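Local coordinates for protein dinoflagellate luciferase (Lingulodinium polyedrum, PDB 1VPR) that catalyses, as the third of three homologous luciferase domains of its protein, the oxidation of an open-tetrapyrrole luciferin by molecular oxygen with emission of blue light, at residues 252-263 / 273-281; 283-291 / 299-307. All coordinates share one frame; numbering follows the deposited sequence.

Overall arrangement
Contacts 1 and 2 are two consecutive antiparallel hairpin pairings in the calycin-type beta barrel of this luciferase domain. Contact 1 joins strands 259-266 and 271-282; contact 2 joins strands 285-294 and 297-307 and follows it in the chain. Their centres lie about 13 Å apart. Strands 271-282 and 285-294 are neighbours in the same sheet, so the four strands run side by side in chain order. Backbone bonds from F287 N to F280 O and from R289 N to R278 O join the two pairs. Together they form a continuous part of the barrel wall, with Q290 of contact 2 bonded to R277 of contact 1.

Contact 1 of 2, residues 252-263 / 273-281; sequences WVLPEEYRKIGF and FRIERRAFP
R277 offers one face of its guanidinium to W252, whose CZ2 lies over it, offset toward the rim; NH1 of R277 is 3.5 Å from CZ2. The planes are inclined by 27°, and the two side chains cross at about a right angle. W252 CH2 also meets the end of I275, 3.6 Å from its CD1. The R277 chain is extended from CG to NE, which carries its flat head across the end of the indole. K260 lies alongside R277, pointing the same way. Its NZ sits over the centre of the indole and at the edge of the R277 guanidinium, 3.1 Å from NH1 of R277; these two donors are not bonded. R277 NE instead has Q290 OE1 of contact 2 as its partner.

The face of R259, I261 and E276 holds a salt-bridge network. R259 NH1 donates to OE1 of E276 at 3.0 Å. OE1 lies near the guanidinium plane, at its edge, while the carboxylate is turned 75° from it. R259 also grips E256 side-on, through NE and NH2; the shorter bond, NH2 to OE2 of E256, is 2.7 Å. R278, two residues on from E276 in the same strand, binds through NE the syn lone pair of OE2 of E276 at 2.6 Å. I261 CD1 covers one face of the R259 guanidinium. An alanine in place of R259 would probably leave E256 without its double grip and weaken the tie between E276 and strand 259-266.

Backbone bonds pair K260 with R277 and G262 with I275 in both directions.

E276 OE1 also accepts from C107 N, at the start of helix 107-111. One carboxylate thus ties two strands and that helix, and its charge is likely to offset the two arginines brought close together here.

Contact 2 of 2, residues 283-291 / 299-307; sequences GPYTFMRQA and SFVFYVKVS
CG of Q290 stands opposite the backbone N (chi1 178°) and the chain runs on extended. CG of Y303 sits beside its own backbone N (chi1 -48°), which swings the ring across toward the Q290 amide. The two side chains meet at their polar ends, where Y303 OH donates to OE1 of Q290 at 2.7 Å. The hydroxyl lies 45° out of the amide carbonyl plane, and OE1 lies at the edge of the phenol ring. OE1 also accepts from R277 NE of contact 1, so two donors hold the amide oxygen. Q290 NE2 rests against CG2 of V301 at 3.6 Å. M288 runs beside Y303 on this same face. Its selenium lies obliquely 4.7 Å from the Y303 ring centroid, a Met-aromatic contact made here by selenomethionine.

The other face carries F287, R289, A291, F300, F302 and V304. The methylene CG of R289 lies over the F302 ring, 3.9 Å from its centroid, a CH-pi contact. R289 CD then touches F300 CD2 at 3.7 Å, so the aliphatic part of the arginine touches both phenylalanines of the neighbouring strand. Its NH1 forms a salt bridge with D103. V304 CG2 lies over one face of the F287 ring, 4.1 Å from the centroid. A291 CB packs against F300 CE2 at 3.6 Å.

Backbone bonds pair M288 with Y303 and Q290 with V301. K305 N reaches T286 O, and a water bridges T286 N and K305 O.

The pair lies between strands 163-169 and 271-282 in the barrel sheet. W165 and T167 of strand 163-169 meet the M288 and Y303 side. Helix 87-100 packs on the opposite face, where T93 touches F287 and L96 and L97 touch F302.

Contact 1 of 2, residues 252-263 / 273-281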
loop_
_atom_site.group_PDB
_atom_site.type_symbol
_atom_site.label_atom_id
_atom_site.label_comp_id
_atom_site.label_asym_id
_atom_site.label_seq_id
_atom_site.Cartn_x
_atom_site.Cartn_y
_atom_site.Cartn_z
ATOM N N TRP A 252 -6.622 -7.609 -3.902
ATOM C CA TRP A 252 -7.154 -7.767 -2.556
ATOM C C TRP A 252 -8.427 -8.571 -2.773
ATOM O O TRP A 252 -9.182 -8.323 -3.733
ATOM C CB TRP A 252 -7.617 -6.448 -1.899
ATOM C CG TRP A 252 -6.556 -5.637 -1.271
ATOM C CD1 TRP A 252 -6.159 -4.394 -1.645
ATOM C CD2 TRP A 252 -5.779 -5.981 -0.123
ATOM N NE1 TRP A 252 -5.184 -3.934 -0.804
ATOM C CE2 TRP A 252 -4.932 -4.891 0.144
ATOM C CE3 TRP A 252 -5.714 -7.113 0.703
ATOM C CZ2 TRP A 252 -4.029 -4.882 1.213
ATOM C CZ3 TRP A 252 -4.822 -7.112 1.758
ATOM C CH2 TRP A 252 -3.987 -6.000 2.006
ATOM N N VAL A 253 -8.660 -9.538 -1.904
ATOM C CA VAL A 253 -9.891 -10.321 -1.950
ATOM C C VAL A 253 -10.549 -10.032 -0.595
ATOM O O VAL A 253 -9.863 -9.899 0.419
ATOM C CB VAL A 253 -9.616 -11.842 -2.073
ATOM C CG1 VAL A 253 -10.979 -12.605 -2.178
ATOM C CG2 VAL A 253 -8.743 -12.110 -3.343
ATOM N N LEU A 254 -11.867 -9.922 -0.581
ATOM C CA LEU A 254 -12.613 -9.643 0.650
ATOM C C LEU A 254 -13.556 -10.850 0.828
ATOM O O LEU A 254 -14.750 -10.773 0.578
ATOM C CB LEU A 254 -13.412 -8.337 0.478
ATOM C CG LEU A 254 -12.713 -6.970 0.652
ATOM C CD1 LEU A 254 -11.358 -6.935 -0.036
ATOM C CD2 LEU A 254 -13.617 -5.887 0.088
ATOM N N PRO A 255 -13.014 -11.974 1.312
ATOM C CA PRO A 255 -13.754 -13.220 1.518
ATOM C C PRO A 255 -14.543 -13.324 2.806
ATOM O O PRO A 255 -15.340 -14.257 2.969
ATOM C CB PRO A 255 -12.635 -14.243 1.498
ATOM C CG PRO A 255 -11.607 -13.514 2.387
ATOM C CD PRO A 255 -11.629 -12.115 1.805
ATOM N N GLU A 256 -14.320 -12.378 3.711
ATOM C CA GLU A 256 -14.938 -12.417 5.030
ATOM C C GLU A 256 -15.393 -11.040 5.413
ATOM O O GLU A 256 -15.016 -10.070 4.772
ATOM C CB GLU A 256 -13.908 -12.871 6.046
ATOM C CG GLU A 256 -13.399 -14.265 5.840
ATOM C CD GLU A 256 -12.121 -14.518 6.623
ATOM O OE1 GLU A 256 -11.926 -13.892 7.684
ATOM O OE2 GLU A 256 -11.314 -15.352 6.173
ATOM N N GLU A 257 -16.165 -10.932 6.490
ATOM C CA GLU A 257 -16.636 -9.613 6.863
ATOM C C GLU A 257 -15.552 -8.679 7.386
ATOM O O GLU A 257 -15.561 -7.487 7.077
ATOM C CB GLU A 257 -17.742 -9.710 7.911
ATOM C CG GLU A 257 -18.317 -8.366 8.293
ATOM C CD GLU A 257 -19.208 -7.764 7.216
ATOM O OE1 GLU A 257 -19.543 -6.567 7.350
ATOM O OE2 GLU A 257 -19.583 -8.482 6.245
ATOM N N TYR A 258 -14.614 -9.210 8.163
ATOM C CA TYR A 258 -13.596 -8.371 8.773
ATOM C C TYR A 258 -12.159 -8.589 8.375
ATOM O O TYR A 258 -11.259 -8.107 9.057
ATOM C CB TYR A 258 -13.705 -8.473 10.288
ATOM C CG TYR A 258 -15.068 -8.078 10.816
ATOM C CD1 TYR A 258 -16.023 -9.047 11.138
ATOM C CD2 TYR A 258 -15.419 -6.735 10.958
ATOM C CE1 TYR A 258 -17.308 -8.686 11.593
ATOM C CE2 TYR A 258 -16.701 -6.364 11.415
ATOM C CZ TYR A 258 -17.637 -7.348 11.727
ATOM O OH TYR A 258 -18.892 -6.989 12.172
ATOM N N ARG A 259 -11.929 -9.310 7.287
ATOM C CA ARG A 259 -10.570 -9.562 6.849
ATOM C C ARG A 259 -10.385 -9.523 5.346
ATOM O O ARG A 259 -11.212 -10.019 4.594
ATOM C CB ARG A 259 -10.073 -10.943 7.373
ATOM C CG ARG A 259 -8.646 -11.237 6.926
ATOM C CD ARG A 259 -8.003 -12.433 7.631
ATOM N NE ARG A 259 -8.753 -13.659 7.406
ATOM C CZ ARG A 259 -8.224 -14.871 7.523
ATOM N NH1 ARG A 259 -6.944 -15.003 7.853
ATOM N NH2 ARG A 259 -8.980 -15.944 7.334
ATOM N N LYS A 260 -9.295 -8.919 4.901
ATOM C CA LYS A 260 -8.970 -8.914 3.479
ATOM C C LYS A 260 -7.735 -9.784 3.337
ATOM O O LYS A 260 -6.861 -9.793 4.220
ATOM C CB LYS A 260 -8.594 -7.516 2.969
ATOM C CG LYS A 260 -9.695 -6.486 3.002
ATOM C CD LYS A 260 -9.197 -5.253 2.231
ATOM C CE LYS A 260 -7.929 -4.655 2.890
ATOM N NZ LYS A 260 -7.491 -3.445 2.163
ATOM N N ILE A 261 -7.656 -10.517 2.241
ATOM C CA ILE A 261 -6.495 -11.374 1.963
ATOM C C ILE A 261 -6.050 -11.076 0.537
ATOM O O ILE A 261 -6.862 -11.037 -0.392
ATOM C CB ILE A 261 -6.838 -12.878 2.086
ATOM C CG1 ILE A 261 -7.294 -13.180 3.511
ATOM C CG2 ILE A 261 -5.591 -13.722 1.750
ATOM C CD1 ILE A 261 -7.754 -14.615 3.718
ATOM N N GLY A 262 -4.758 -10.868 0.349
ATOM C CA GLY A 262 -4.289 -10.533 -0.989
ATOM C C GLY A 262 -2.830 -10.838 -1.204
ATOM O O GLY A 262 -2.192 -11.538 -0.410
ATOM N N PHE A 263 -2.286 -10.318 -2.281
ATOM C CA PHE A 263 -0.883 -10.555 -2.576
ATOM C C PHE A 263 -0.458 -9.461 -3.525
ATOM O O PHE A 263 -1.312 -8.845 -4.180
ATOM C CB PHE A 263 -0.705 -11.904 -3.279
ATOM C CG PHE A 263 -1.389 -11.977 -4.595
ATOM C CD1 PHE A 263 -2.760 -12.262 -4.671
ATOM C CD2 PHE A 263 -0.685 -11.722 -5.770
ATOM C CE1 PHE A 263 -3.406 -12.291 -5.896
ATOM C CE2 PHE A 263 -1.335 -11.745 -7.008
ATOM C CZ PHE A 263 -2.676 -12.028 -7.072
ATOM N N PHE A 273 4.548 -11.089 -2.561
ATOM C CA PHE A 273 4.311 -10.798 -1.144
ATOM C C PHE A 273 2.875 -11.184 -0.861
ATOM O O PHE A 273 1.962 -10.823 -1.606
ATOM C CB PHE A 273 4.488 -9.294 -0.833
ATOM C CG PHE A 273 5.922 -8.824 -0.836
ATOM C CD1 PHE A 273 6.600 -8.630 -2.027
ATOM C CD2 PHE A 273 6.586 -8.571 0.367
ATOM C CE1 PHE A 273 7.915 -8.191 -2.043
ATOM C CE2 PHE A 273 7.904 -8.129 0.375
ATOM C CZ PHE A 273 8.579 -7.936 -0.836
ATOM N N ARG A 274 2.646 -11.903 0.223
ATOM C CA ARG A 274 1.289 -12.300 0.526
ATOM C C ARG A 274 0.878 -11.507 1.739
ATOM O O ARG A 274 1.695 -11.229 2.605
ATOM C CB ARG A 274 1.233 -13.810 0.710
ATOM C CG ARG A 274 1.386 -14.536 -0.636
ATOM C CD ARG A 274 1.450 -16.059 -0.462
ATOM N NE ARG A 274 2.602 -16.408 0.355
ATOM C CZ ARG A 274 2.813 -17.613 0.863
ATOM N NH1 ARG A 274 1.938 -18.586 0.621
ATOM N NH2 ARG A 274 3.871 -17.827 1.641
ATOM N N ILE A 275 -0.397 -11.149 1.821
ATOM C CA ILE A 275 -0.800 -10.234 2.881
ATOM C C ILE A 275 -2.243 -10.322 3.323
ATOM O O ILE A 275 -3.101 -10.801 2.575
ATOM C CB ILE A 275 -0.495 -8.791 2.361
ATOM C CG1 ILE A 275 -0.886 -7.710 3.377
ATOM C CG2 ILE A 275 -1.268 -8.547 1.031
ATOM C CD1 ILE A 275 -0.531 -6.311 2.850
ATOM N N GLU A 276 -2.501 -9.911 4.564
ATOM C CA GLU A 276 -3.868 -9.841 5.064
ATOM C C GLU A 276 -4.022 -8.577 5.890
ATOM O O GLU A 276 -3.025 -8.038 6.424
ATOM C CB GLU A 276 -4.249 -11.050 5.949
ATOM C CG GLU A 276 -3.492 -11.198 7.272
ATOM C CD GLU A 276 -4.313 -11.972 8.282
ATOM O OE1 GLU A 276 -4.569 -13.173 8.024
ATOM O OE2 GLU A 276 -4.734 -11.384 9.319
ATOM N N ARG A 277 -5.259 -8.077 5.959
ATOM C CA ARG A 277 -5.591 -6.944 6.825
ATOM C C ARG A 277 -6.852 -7.398 7.515
ATOM O O ARG A 277 -7.782 -7.839 6.843
ATOM C CB ARG A 277 -5.899 -5.659 6.061
ATOM C CG ARG A 277 -4.648 -4.887 5.586
ATOM C CD ARG A 277 -5.018 -3.788 4.585
ATOM N NE ARG A 277 -3.858 -2.939 4.311
ATOM C CZ ARG A 277 -3.824 -2.008 3.362
ATOM N NH1 ARG A 277 -4.890 -1.805 2.601
ATOM N NH2 ARG A 277 -2.712 -1.295 3.162
ATOM N N ARG A 278 -6.888 -7.293 8.842
ATOM C CA ARG A 278 -8.075 -7.671 9.597
ATOM C C ARG A 278 -8.386 -6.599 10.625
ATOM O O ARG A 278 -7.472 -6.000 11.216
ATOM C CB ARG A 278 -7.896 -9.036 10.297
ATOM C CG ARG A 278 -6.905 -9.089 11.442
ATOM C CD ARG A 278 -6.976 -10.448 12.166
ATOM N NE ARG A 278 -6.431 -11.539 11.347
ATOM C CZ ARG A 278 -6.374 -12.814 11.737
ATOM N NH1 ARG A 278 -5.853 -13.721 10.929
ATOM N NH2 ARG A 278 -6.846 -13.186 12.929
ATOM N N ALA A 279 -9.677 -6.344 10.818
ATOM C CA ALA A 279 -10.137 -5.355 11.790
ATOM C C ALA A 279 -10.772 -6.102 12.959
ATOM O O ALA A 279 -11.525 -7.044 12.747
ATOM C CB ALA A 279 -11.173 -4.427 11.155
ATOM N N PHE A 280 -10.488 -5.672 14.182
ATOM C CA PHE A 280 -11.052 -6.329 15.368
ATOM C C PHE A 280 -11.027 -5.349 16.541
ATOM O O PHE A 280 -10.232 -4.409 16.565
ATOM C CB PHE A 280 -10.247 -7.601 15.702
ATOM C CG PHE A 280 -8.775 -7.363 15.803
ATOM C CD1 PHE A 280 -8.202 -6.946 17.007
ATOM C CD2 PHE A 280 -7.959 -7.481 14.677
ATOM C CE1 PHE A 280 -6.841 -6.646 17.088
ATOM C CE2 PHE A 280 -6.602 -7.186 14.746
ATOM C CZ PHE A 280 -6.040 -6.765 15.959
ATOM N N PRO A 281 -11.899 -5.553 17.532
ATOM C CA PRO A 281 -11.932 -4.646 18.678
ATOM C C PRO A 281 -10.952 -4.998 19.796
ATOM O O PRO A 281 -10.569 -6.166 19.963
ATOM C CB PRO A 281 -13.385 -4.749 19.132
ATOM C CG PRO A 281 -13.649 -6.226 18.947
ATOM C CD PRO A 281 -13.014 -6.519 17.585
HETATM O O HOH W 1 -4.997 -0.780 -0.721
#

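Contact 2 of 2, residues 283-291 / 299-307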
loop_
_atom_site.group_PDB
_atom_site.type_symbol
_atom_site.label_atom_id
_atom_site.label_comp_id
_atom_site.label_asym_id
_atom_site.label_seq_id
_atom_site.Cartn_x
_atom_site.Cartn_y
_atom_site.Cartn_z
ATOM N N GLY A 283 -10.564 -3.360 23.794
ATOM C CA GLY A 283 -11.046 -2.322 24.686
ATOM C C GLY A 283 -12.148 -1.548 23.988
ATOM O O GLY A 283 -12.997 -2.150 23.317
ATOM N N PRO A 284 -12.153 -0.211 24.083
ATOM C CA PRO A 284 -13.178 0.636 23.463
ATOM C C PRO A 284 -12.871 1.016 22.022
ATOM O O PRO A 284 -13.608 1.816 21.430
ATOM C CB PRO A 284 -13.149 1.867 24.351
ATOM C CG PRO A 284 -11.632 2.049 24.477
ATOM C CD PRO A 284 -11.168 0.619 24.803
ATOM N N TYR A 285 -11.799 0.451 21.470
ATOM C CA TYR A 285 -11.340 0.770 20.099
ATOM C C TYR A 285 -11.423 -0.333 19.080
ATOM O O TYR A 285 -11.656 -1.494 19.412
ATOM C CB TYR A 285 -9.866 1.188 20.117
ATOM C CG TYR A 285 -9.575 2.336 21.031
ATOM C CD1 TYR A 285 -10.226 3.558 20.864
ATOM C CD2 TYR A 285 -8.639 2.213 22.070
ATOM C CE1 TYR A 285 -9.955 4.639 21.710
ATOM C CE2 TYR A 285 -8.361 3.309 22.929
ATOM C CZ TYR A 285 -9.031 4.507 22.732
ATOM O OH TYR A 285 -8.815 5.577 23.577
ATOM N N THR A 286 -11.202 0.052 17.819
ATOM C CA THR A 286 -11.153 -0.912 16.736
ATOM C C THR A 286 -9.744 -0.804 16.157
ATOM O O THR A 286 -9.266 0.289 15.873
ATOM C CB THR A 286 -12.191 -0.606 15.624
ATOM O OG1 THR A 286 -13.518 -0.728 16.160
ATOM C CG2 THR A 286 -12.033 -1.609 14.454
ATOM N N PHE A 287 -9.067 -1.935 16.005
ATOM C CA PHE A 287 -7.735 -1.936 15.450
ATOM C C PHE A 287 -7.710 -2.698 14.133
ATOM O O PHE A 287 -8.608 -3.480 13.831
ATOM C CB PHE A 287 -6.727 -2.617 16.402
ATOM C CG PHE A 287 -6.271 -1.749 17.545
ATOM C CD1 PHE A 287 -7.118 -1.481 18.623
ATOM C CD2 PHE A 287 -4.990 -1.214 17.550
ATOM C CE1 PHE A 287 -6.687 -0.696 19.678
ATOM C CE2 PHE A 287 -4.556 -0.424 18.605
ATOM C CZ PHE A 287 -5.401 -0.166 19.667
HETATM N N MSE A 288 -6.665 -2.460 13.357
HETATM C CA MSE A 288 -6.488 -3.167 12.117
HETATM C C MSE A 288 -5.072 -3.690 12.136
HETATM O O MSE A 288 -4.139 -2.936 12.403
HETATM C CB MSE A 288 -6.666 -2.245 10.889
HETATM C CG MSE A 288 -6.165 -2.921 9.617
HETATM SE SE MSE A 288 -6.465 -1.893 7.987
HETATM C CE MSE A 288 -8.224 -2.389 7.723
ATOM N N ARG A 289 -4.903 -4.978 11.864
ATOM C CA ARG A 289 -3.572 -5.531 11.807
ATOM C C ARG A 289 -3.284 -5.957 10.386
ATOM O O ARG A 289 -4.041 -6.707 9.780
ATOM C CB ARG A 289 -3.390 -6.743 12.738
ATOM C CG ARG A 289 -1.947 -7.284 12.694
ATOM C CD ARG A 289 -1.789 -8.616 13.454
ATOM N NE ARG A 289 -2.549 -9.704 12.822
ATOM C CZ ARG A 289 -2.881 -10.842 13.440
ATOM N NH1 ARG A 289 -3.568 -11.776 12.799
ATOM N NH2 ARG A 289 -2.538 -11.044 14.708
ATOM N N GLN A 290 -2.183 -5.448 9.855
ATOM C CA GLN A 290 -1.738 -5.783 8.506
ATOM C C GLN A 290 -0.540 -6.729 8.656
ATOM O O GLN A 290 0.397 -6.430 9.392
ATOM C CB GLN A 290 -1.295 -4.496 7.809
ATOM C CG GLN A 290 -0.745 -4.649 6.403
ATOM C CD GLN A 290 -0.415 -3.308 5.799
ATOM O OE1 GLN A 290 -1.286 -2.439 5.670
ATOM N NE2 GLN A 290 0.850 -3.124 5.430
ATOM N N ALA A 291 -0.561 -7.865 7.963
ATOM C CA ALA A 291 0.532 -8.816 8.059
ATOM C C ALA A 291 0.980 -9.170 6.647
ATOM O O ALA A 291 0.201 -9.738 5.868
ATOM C CB ALA A 291 0.060 -10.091 8.817
ATOM N N SER A 299 6.040 -9.260 8.320
ATOM C CA SER A 299 6.138 -7.882 8.842
ATOM C C SER A 299 4.727 -7.384 9.200
ATOM O O SER A 299 3.832 -7.459 8.354
ATOM C CB SER A 299 6.728 -6.949 7.788
ATOM O OG SER A 299 8.036 -7.338 7.424
ATOM N N PHE A 300 4.538 -6.886 10.431
ATOM C CA PHE A 300 3.243 -6.382 10.895
ATOM C C PHE A 300 3.123 -4.856 10.960
ATOM O O PHE A 300 4.078 -4.155 11.304
ATOM C CB PHE A 300 2.908 -6.912 12.306
ATOM C CG PHE A 300 2.775 -8.404 12.391
ATOM C CD1 PHE A 300 3.859 -9.195 12.794
ATOM C CD2 PHE A 300 1.580 -9.022 12.050
ATOM C CE1 PHE A 300 3.744 -10.573 12.849
ATOM C CE2 PHE A 300 1.457 -10.410 12.103
ATOM C CZ PHE A 300 2.537 -11.182 12.500
ATOM N N VAL A 301 1.940 -4.353 10.603
ATOM C CA VAL A 301 1.646 -2.927 10.695
ATOM C C VAL A 301 0.337 -2.896 11.474
ATOM O O VAL A 301 -0.584 -3.669 11.173
ATOM C CB VAL A 301 1.437 -2.250 9.288
ATOM C CG1 VAL A 301 1.068 -0.769 9.479
ATOM C CG2 VAL A 301 2.715 -2.353 8.467
ATOM N N PHE A 302 0.260 -2.053 12.505
ATOM C CA PHE A 302 -0.976 -1.920 13.288
ATOM C C PHE A 302 -1.503 -0.505 13.170
ATOM O O PHE A 302 -0.717 0.462 13.211
ATOM C CB PHE A 302 -0.749 -2.216 14.780
ATOM C CG PHE A 302 -0.538 -3.675 15.090
ATOM C CD1 PHE A 302 0.712 -4.259 14.924
ATOM C CD2 PHE A 302 -1.594 -4.461 15.534
ATOM C CE1 PHE A 302 0.910 -5.605 15.198
ATOM C CE2 PHE A 302 -1.404 -5.804 15.815
ATOM C CZ PHE A 302 -0.150 -6.375 15.645
ATOM N N TYR A 303 -2.828 -0.388 13.042
ATOM C CA TYR A 303 -3.511 0.909 12.938
ATOM C C TYR A 303 -4.661 0.916 13.923
ATOM O O TYR A 303 -5.256 -0.140 14.214
ATOM C CB TYR A 303 -4.152 1.114 11.554
ATOM C CG TYR A 303 -3.285 0.804 10.345
ATOM C CD1 TYR A 303 -3.162 -0.501 9.855
ATOM C CD2 TYR A 303 -2.669 1.823 9.644
ATOM C CE1 TYR A 303 -2.446 -0.767 8.674
ATOM C CE2 TYR A 303 -1.955 1.571 8.458
ATOM C CZ TYR A 303 -1.855 0.275 7.981
ATOM O OH TYR A 303 -1.199 0.048 6.783
ATOM N N VAL A 304 -4.997 2.093 14.427
ATOM C CA VAL A 304 -6.139 2.210 15.324
ATOM C C VAL A 304 -7.166 3.089 14.590
ATOM O O VAL A 304 -6.806 4.066 13.924
ATOM C CB VAL A 304 -5.749 2.821 16.702
ATOM C CG1 VAL A 304 -5.176 4.249 16.530
ATOM C CG2 VAL A 304 -6.976 2.851 17.604
ATOM N N LYS A 305 -8.444 2.730 14.671
ATOM C CA LYS A 305 -9.471 3.494 13.970
ATOM C C LYS A 305 -9.822 4.789 14.718
ATOM O O LYS A 305 -10.307 4.755 15.856
ATOM C CB LYS A 305 -10.722 2.637 13.780
ATOM C CG LYS A 305 -11.525 3.084 12.576
ATOM C CD LYS A 305 -12.842 2.369 12.451
ATOM C CE LYS A 305 -13.471 2.736 11.129
ATOM N NZ LYS A 305 -14.757 1.992 10.919
ATOM N N VAL A 306 -9.565 5.934 14.090
ATOM C CA VAL A 306 -9.844 7.208 14.751
ATOM C C VAL A 306 -11.169 7.825 14.287
ATOM O O VAL A 306 -11.718 8.716 14.950
ATOM C CB VAL A 306 -8.653 8.206 14.569
ATOM C CG1 VAL A 306 -7.367 7.619 15.225
ATOM C CG2 VAL A 306 -8.396 8.486 13.081
ATOM N N SER A 307 -11.719 7.330 13.181
ATOM C CA SER A 307 -12.990 7.868 12.685
ATOM C C SER A 307 -13.681 6.960 11.689
ATOM O O SER A 307 -13.015 6.294 10.922
ATOM C CB SER A 307 -12.752 9.200 11.974
ATOM O OG SER A 307 -14.000 9.749 11.580
HETATM O O HOH W 2 -11.484 2.886 17.389
HETATM O O HOH W 3 2.644 -5.592 6.805
#